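Local structure of heat-inducible transcription repressor hrcA homolog (Thermotoga maritima, 1STZ) at the interface of chains A and B and the interface of chains A and C. The protein represses class I heat-shock genes (the grpE-dnaK-dnaJ and groELS operons) by binding DNA at the CIRCE element. Residues are numbered along the deposited sequence; one frame, centred on the assembly and turned at random. Chains: chain A/B/C, Heat-inducible transcription repressor hrcA homolog.

Contact 1 and contact 2 are neighbouring parts of one A–B interface: the centres of their C-alpha atoms lie about 8 Å apart, and they share A:Ala104 and A:Leu130. The loop of chain B before helix 184-195 supplies the main residue of each, B:Glu180 for the polar part and B:Leu182 for the apolar part, and the helix itself adds to contact 2. Contact 3 joins chain A to chain C, its centre about 31 Å from that of contact 1 and 26 Å from that of contact 2. The A–C interface is two-fold symmetric and the A–B interface is not an exact two-fold, so contact 3 more probably belongs to a repressor dimer, while A–B may reflect crystal packing.

Contact 1: the interface of chains A and B. Residues chain A 102, 104, 130, 316, 319-320; chain B 179-180.
The guanidinium of A:Arg319 is sandwiched between chains: B:Gln179 lays its amide over one face, with NE2 3.7 Å above the centre of the plane, and CA of A:Arg316 lies over the rim of the opposite face. The amide is tilted 33° from the guanidinium. At the edge, in plane, are two carboxylate oxygens. NH1 gives a nearly straight hydrogen bond of 3.1 Å to OD2 of A:Asp102, reaching it from above the carboxylate plane, and forms a salt bridge to OE1 of B:Glu180 at 2.8 Å. The chain of B:Glu180 is bent (chi2 87°), which brings its carboxylate alongside that pair, OE1 next to NH1 and both oxygens close to OD2, with the two carboxylates nearly perpendicular. The 2.7 Å between OE2 of B:Glu180 and OD2 of A:Asp102 is doubtful as modelled; it would be unfavourable between two charged carboxylates, though a proton on one of them or the nearby A:Arg319 might offset it. Behind the carboxylate, CG of B:Glu180 packs on the aliphatic CD of A:Arg316 at 3.4 Å. This patch is a polar part of an A–B interface that may be a crystal contact. A water bridges the chains, 2.6 Å from OD1 of A:Asp102 and 3.1 Å from the backbone N of B:Gln179.

Contact 2: the interface of chains A and B. Residues chain A 104, 107, 126, 129-130; chain B 182, 184, 187.
B:Leu182, from the loop leading into helix 184-195 of this HrcA-family repressor, pushes its forked tip into chain A between the short helix 103-106 and helix 116-131. The close side is at the two methyls. CD2 meets A:Thr107 tip to tip, 3.5 Å from the hydroxyl OG1 and 3.8 Å from the methyl CG2, and also rests on CA of A:Ala104. CD1 turns the other way, 3.6 Å from CD2 of A:Leu130, and sits over the centre of the A:Arg129 guanidinium, 3.9 Å above its plane. A hydrogen bond within chain A fixes A:Thr107: with OG1 between the backbone N and the carbonyl carbon (chi1 70°), its hydroxyl bonds the carbonyl O of A:Ala104 at 2.7 Å, which turns CG2 towards chain B. A valine here would probably leave that helix carbonyl without its hydroxyl partner and set the residue freer to turn against CD2 of B:Leu182. On the looser side, CD1 of B:Ile187 approaches CG2 of A:Thr107 no nearer than 4.2 Å, and B:Trp184 hides very little of itself, with CH2 near CA of A:Ala104. The indole instead backs B:Leu182 within its own chain, one face lying against CB of that leucine, 3.6 Å from the ring plane.

Contact 3: the interface of chains A and C. Residues chain A 115, 161, 163, 170, 173; chain C 161, 173, 175.
C:Pro175 presses its ring onto A:Val170 and A:Val173 where strands of two HrcA-family chains pack across a two-fold axis, so that the same contact recurs with the chains exchanged, in an apolar patch that probably contributes to dimerization of the repressor. Going round the proline from CB, that first carbon lies 3.7 Å from CB of A:Val170, with the CG1 methyl of the same valine a little farther off. The next atom, CG, is the tip: it comes to 3.4 Å from CG2 of A:Val173, tighter than usual for two carbons, and on another side it meets CB of A:Asp115 at 3.9 Å. A:Val173 and C:Pro175 run antiparallel, flank to flank. A:Val173 divides its work between its methyls: CG1, anti to the backbone N (chi1 -166°), points at CG1 of C:Val173 and touches it at 3.5 Å, while CG2 takes the proline. The C:Val173 side chain has nearly the same torsion, as expected of symmetry mates meeting near the axis. Farther out, C:Ile161 stretches its CD1 methyl towards OG of A:Ser163, 3.9 Å away, and faces A:Ile161 more loosely. At the A:Asp115 end a water links the chains, lying 2.7 Å from the carbonyl O of C:Pro175 and 3.1 Å from the backbone N of A:Asp115.

Contact 1: the interface of chains A and B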
loop_
_atom_site.group_PDB
_atom_site.type_symbol
_atom_site.label_atom_id
_atom_site.label_comp_id
_atom_site.label_asym_id
_atom_site.label_seq_id
_atom_site.Cartn_x
_atom_site.Cartn_y
_atom_site.Cartn_z
ATOM N N ASP A 102 11.079 6.790 -2.934
ATOM C CA ASP A 102 9.781 6.737 -3.605
ATOM C C ASP A 102 8.863 5.810 -2.805
ATOM O O ASP A 102 8.872 4.597 -2.979
ATOM C CB ASP A 102 9.935 6.258 -5.041
ATOM C CG ASP A 102 8.611 6.161 -5.779
ATOM O OD1 ASP A 102 7.534 6.134 -5.153
ATOM O OD2 ASP A 102 8.559 6.082 -7.020
ATOM N N ALA A 104 5.696 5.142 -2.728
ATOM C CA ALA A 104 4.694 4.320 -3.389
ATOM C C ALA A 104 5.274 2.995 -3.875
ATOM O O ALA A 104 4.702 1.931 -3.635
ATOM C CB ALA A 104 4.070 5.075 -4.538
ATOM N N LEU A 130 1.765 2.995 -11.384
ATOM C CA LEU A 130 2.609 4.110 -10.962
ATOM C C LEU A 130 3.191 4.916 -12.128
ATOM O O LEU A 130 3.591 6.048 -11.946
ATOM C CB LEU A 130 3.760 3.599 -10.099
ATOM C CG LEU A 130 3.406 2.909 -8.793
ATOM C CD1 LEU A 130 4.667 2.657 -7.986
ATOM C CD2 LEU A 130 2.381 3.717 -7.993
ATOM N N ARG A 316 10.561 9.390 -13.198
ATOM C CA ARG A 316 9.644 8.557 -12.413
ATOM C C ARG A 316 9.623 7.138 -12.986
ATOM O O ARG A 316 9.765 6.174 -12.241
ATOM C CB ARG A 316 8.245 9.182 -12.365
ATOM C CG ARG A 316 7.171 8.360 -11.659
ATOM C CD ARG A 316 5.743 8.638 -12.136
ATOM N NE ARG A 316 5.572 8.422 -13.577
ATOM C CZ ARG A 316 4.515 8.803 -14.301
ATOM N NH1 ARG A 316 3.501 9.436 -13.743
ATOM N NH2 ARG A 316 4.482 8.566 -15.608
ATOM N N ARG A 319 12.869 5.156 -12.322
ATOM C CA ARG A 319 12.976 4.814 -10.913
ATOM C C ARG A 319 12.075 3.638 -10.537
ATOM O O ARG A 319 12.509 2.730 -9.846
ATOM C CB ARG A 319 12.611 6.030 -10.091
ATOM C CG ARG A 319 12.592 5.848 -8.595
ATOM C CD ARG A 319 11.591 6.774 -7.927
ATOM N NE ARG A 319 11.728 8.105 -8.477
ATOM C CZ ARG A 319 10.750 8.969 -8.720
ATOM N NH1 ARG A 319 9.483 8.715 -8.432
ATOM N NH2 ARG A 319 11.065 10.134 -9.250
ATOM N N VAL A 320 10.823 3.692 -10.962
ATOM C CA VAL A 320 9.844 2.683 -10.634
ATOM C C VAL A 320 10.200 1.350 -11.306
ATOM O O VAL A 320 10.072 0.306 -10.685
ATOM C CB VAL A 320 8.424 3.118 -11.043
ATOM C CG1 VAL A 320 7.444 1.991 -10.898
ATOM C CG2 VAL A 320 7.971 4.261 -10.199
ATOM N N GLN B 179 5.985 10.913 -3.778
ATOM C CA GLN B 179 6.047 11.287 -5.178
ATOM C C GLN B 179 4.728 10.877 -5.853
ATOM O O GLN B 179 3.753 11.624 -5.749
ATOM C CB GLN B 179 7.331 10.732 -5.805
ATOM C CG GLN B 179 8.548 11.282 -5.039
ATOM C CD GLN B 179 9.859 11.199 -5.784
ATOM O OE1 GLN B 179 10.052 11.863 -6.815
ATOM N NE2 GLN B 179 10.776 10.386 -5.265
ATOM N N GLU B 180 4.647 9.702 -6.473
ATOM C CA GLU B 180 3.393 9.279 -7.123
ATOM C C GLU B 180 2.370 8.905 -6.085
ATOM O O GLU B 180 2.712 8.387 -5.026
ATOM C CB GLU B 180 3.539 8.043 -8.021
ATOM C CG GLU B 180 4.742 8.031 -8.909
ATOM C CD GLU B 180 5.937 7.453 -8.202
ATOM O OE1 GLU B 180 6.784 8.258 -7.812
ATOM O OE2 GLU B 180 6.021 6.217 -8.039
HETATM O O HOH W 1 5.826 7.898 -4.247
#

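Contact 2: the interface of chains A and B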
loop_
_atom_site.group_PDB
_atom_site.type_symbol
_atom_site.label_atom_id
_atom_site.label_comp_id
_atom_site.label_asym_id
_atom_site.label_seq_id
_atom_site.Cartn_x
_atom_site.Cartn_y
_atom_site.Cartn_z
ATOM N N ALA A 104 5.696 5.142 -2.728
ATOM C CA ALA A 104 4.694 4.320 -3.389
ATOM C C ALA A 104 5.274 2.995 -3.875
ATOM O O ALA A 104 4.702 1.931 -3.635
ATOM C CB ALA A 104 4.070 5.075 -4.538
ATOM N N THR A 107 6.204 0.158 -1.353
ATOM C CA THR A 107 5.143 -0.718 -0.855
ATOM C C THR A 107 5.117 -2.074 -1.535
ATOM O O THR A 107 4.394 -2.974 -1.095
ATOM C CB THR A 107 3.742 -0.097 -0.965
ATOM O OG1 THR A 107 3.335 -0.006 -2.351
ATOM C CG2 THR A 107 3.706 1.327 -0.391
ATOM N N LEU A 126 1.615 -2.951 -10.215
ATOM C CA LEU A 126 2.125 -1.782 -9.506
ATOM C C LEU A 126 2.917 -0.881 -10.482
ATOM O O LEU A 126 2.799 0.341 -10.450
ATOM C CB LEU A 126 3.011 -2.184 -8.336
ATOM C CG LEU A 126 3.526 -1.006 -7.500
ATOM C CD1 LEU A 126 2.388 -0.264 -6.817
ATOM C CD2 LEU A 126 4.514 -1.468 -6.435
ATOM N N ARG A 129 0.421 0.879 -12.837
ATOM C CA ARG A 129 -0.296 1.915 -12.101
ATOM C C ARG A 129 0.531 3.171 -11.828
ATOM O O ARG A 129 0.055 4.279 -12.051
ATOM C CB ARG A 129 -0.806 1.365 -10.787
ATOM C CG ARG A 129 -1.607 2.363 -10.005
ATOM C CD ARG A 129 -2.519 1.733 -8.994
ATOM N NE ARG A 129 -1.806 0.807 -8.117
ATOM C CZ ARG A 129 -2.268 0.369 -6.944
ATOM N NH1 ARG A 129 -3.449 0.783 -6.479
ATOM N NH2 ARG A 129 -1.544 -0.488 -6.225
ATOM N N LEU A 130 1.765 2.995 -11.384
ATOM C CA LEU A 130 2.609 4.110 -10.962
ATOM C C LEU A 130 3.191 4.916 -12.128
ATOM O O LEU A 130 3.591 6.048 -11.946
ATOM C CB LEU A 130 3.760 3.599 -10.099
ATOM C CG LEU A 130 3.406 2.909 -8.793
ATOM C CD1 LEU A 130 4.667 2.657 -7.986
ATOM C CD2 LEU A 130 2.381 3.717 -7.993
ATOM N N LEU B 182 -0.825 6.808 -4.474
ATOM C CA LEU B 182 -1.262 5.453 -4.299
ATOM C C LEU B 182 -2.565 5.514 -3.514
ATOM O O LEU B 182 -2.882 6.538 -2.917
ATOM C CB LEU B 182 -0.190 4.712 -3.492
ATOM C CG LEU B 182 0.013 3.231 -3.743
ATOM C CD1 LEU B 182 0.191 2.959 -5.208
ATOM C CD2 LEU B 182 1.211 2.765 -2.944
ATOM N N TRP B 184 -3.687 5.166 -0.492
ATOM C CA TRP B 184 -3.079 5.122 0.834
ATOM C C TRP B 184 -4.044 4.608 1.885
ATOM O O TRP B 184 -3.614 4.102 2.917
ATOM C CB TRP B 184 -2.533 6.498 1.226
ATOM C CG TRP B 184 -1.425 6.952 0.303
ATOM C CD1 TRP B 184 -1.470 7.988 -0.594
ATOM C CD2 TRP B 184 -0.124 6.379 0.181
ATOM N NE1 TRP B 184 -0.273 8.088 -1.264
ATOM C CE2 TRP B 184 0.571 7.108 -0.808
ATOM C CE3 TRP B 184 0.530 5.308 0.799
ATOM C CZ2 TRP B 184 1.880 6.800 -1.188
ATOM C CZ3 TRP B 184 1.838 5.010 0.423
ATOM C CH2 TRP B 184 2.500 5.762 -0.552
ATOM N N ILE B 187 -3.307 0.928 1.974
ATOM C CA ILE B 187 -2.054 0.733 2.709
ATOM C C ILE B 187 -2.288 0.830 4.218
ATOM O O ILE B 187 -1.760 0.009 4.973
ATOM C CB ILE B 187 -0.982 1.751 2.267
ATOM C CG1 ILE B 187 -0.659 1.608 0.762
ATOM C CG2 ILE B 187 0.254 1.626 3.111
ATOM C CD1 ILE B 187 -0.270 0.219 0.309
#

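Contact 3: the interface of chains A and C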
loop_
_atom_site.group_PDB
_atom_site.type_symbol
_atom_site.label_atom_id
_atom_site.label_comp_id
_atom_site.label_asym_id
_atom_site.label_seq_id
_atom_site.Cartn_x
_atom_site.Cartn_y
_atom_site.Cartn_z
ATOM N N ASP A 115 3.895 -18.151 -4.795
ATOM C CA ASP A 115 3.429 -18.440 -6.155
ATOM C C ASP A 115 4.086 -17.406 -7.071
ATOM O O ASP A 115 3.796 -16.221 -6.977
ATOM C CB ASP A 115 1.890 -18.334 -6.229
ATOM C CG ASP A 115 1.303 -18.691 -7.619
ATOM O OD1 ASP A 115 2.031 -18.794 -8.633
ATOM O OD2 ASP A 115 0.075 -18.889 -7.772
ATOM N N ILE A 161 -6.852 -30.069 -2.860
ATOM C CA ILE A 161 -5.996 -29.043 -3.431
ATOM C C ILE A 161 -4.819 -29.650 -4.183
ATOM O O ILE A 161 -4.020 -30.394 -3.627
ATOM C CB ILE A 161 -5.522 -28.021 -2.358
ATOM C CG1 ILE A 161 -6.718 -27.210 -1.853
ATOM C CG2 ILE A 161 -4.499 -27.075 -2.963
ATOM C CD1 ILE A 161 -6.437 -26.377 -0.626
ATOM N N SER A 163 -1.396 -28.950 -6.609
ATOM C CA SER A 163 -0.368 -27.988 -6.987
ATOM C C SER A 163 0.915 -28.702 -7.374
ATOM O O SER A 163 1.048 -29.903 -7.194
ATOM C CB SER A 163 -0.077 -26.993 -5.859
ATOM O OG SER A 163 0.205 -27.667 -4.648
ATOM N N VAL A 170 5.467 -22.529 -5.586
ATOM C CA VAL A 170 4.283 -23.382 -5.716
ATOM C C VAL A 170 3.398 -22.815 -6.824
ATOM O O VAL A 170 2.973 -21.656 -6.764
ATOM C CB VAL A 170 3.521 -23.414 -4.387
ATOM C CG1 VAL A 170 2.332 -24.358 -4.450
ATOM C CG2 VAL A 170 4.467 -23.801 -3.243
ATOM N N VAL A 173 -1.852 -23.806 -8.342
ATOM C CA VAL A 173 -2.666 -24.133 -7.188
ATOM C C VAL A 173 -4.146 -24.107 -7.565
ATOM O O VAL A 173 -4.669 -23.099 -8.035
ATOM C CB VAL A 173 -2.385 -23.209 -5.982
ATOM C CG1 VAL A 173 -2.990 -23.792 -4.729
ATOM C CG2 VAL A 173 -0.908 -23.063 -5.770
ATOM N N ILE C 161 0.148 -23.858 2.293
ATOM C CA ILE C 161 -0.954 -23.292 1.551
ATOM C C ILE C 161 -2.065 -22.863 2.529
ATOM O O ILE C 161 -2.530 -23.632 3.354
ATOM C CB ILE C 161 -1.470 -24.308 0.494
ATOM C CG1 ILE C 161 -0.424 -24.508 -0.603
ATOM C CG2 ILE C 161 -2.768 -23.825 -0.131
ATOM C CD1 ILE C 161 -0.522 -25.831 -1.316
ATOM N N VAL C 173 -7.045 -18.755 -1.962
ATOM C CA VAL C 173 -5.983 -19.750 -1.955
ATOM C C VAL C 173 -4.625 -19.067 -2.166
ATOM O O VAL C 173 -4.438 -18.353 -3.153
ATOM C CB VAL C 173 -6.199 -20.817 -3.039
ATOM C CG1 VAL C 173 -5.271 -21.996 -2.805
ATOM C CG2 VAL C 173 -7.662 -21.285 -3.050
ATOM N N PRO C 175 -0.388 -19.807 -1.633
ATOM C CA PRO C 175 0.877 -20.415 -1.221
ATOM C C PRO C 175 1.752 -19.380 -0.493
ATOM O O PRO C 175 1.860 -18.234 -0.928
ATOM C CB PRO C 175 1.503 -20.869 -2.542
ATOM C CG PRO C 175 0.408 -20.800 -3.540
ATOM C CD PRO C 175 -0.534 -19.744 -3.096
HETATM O O HOH W 2 1.438 -16.920 -3.300
#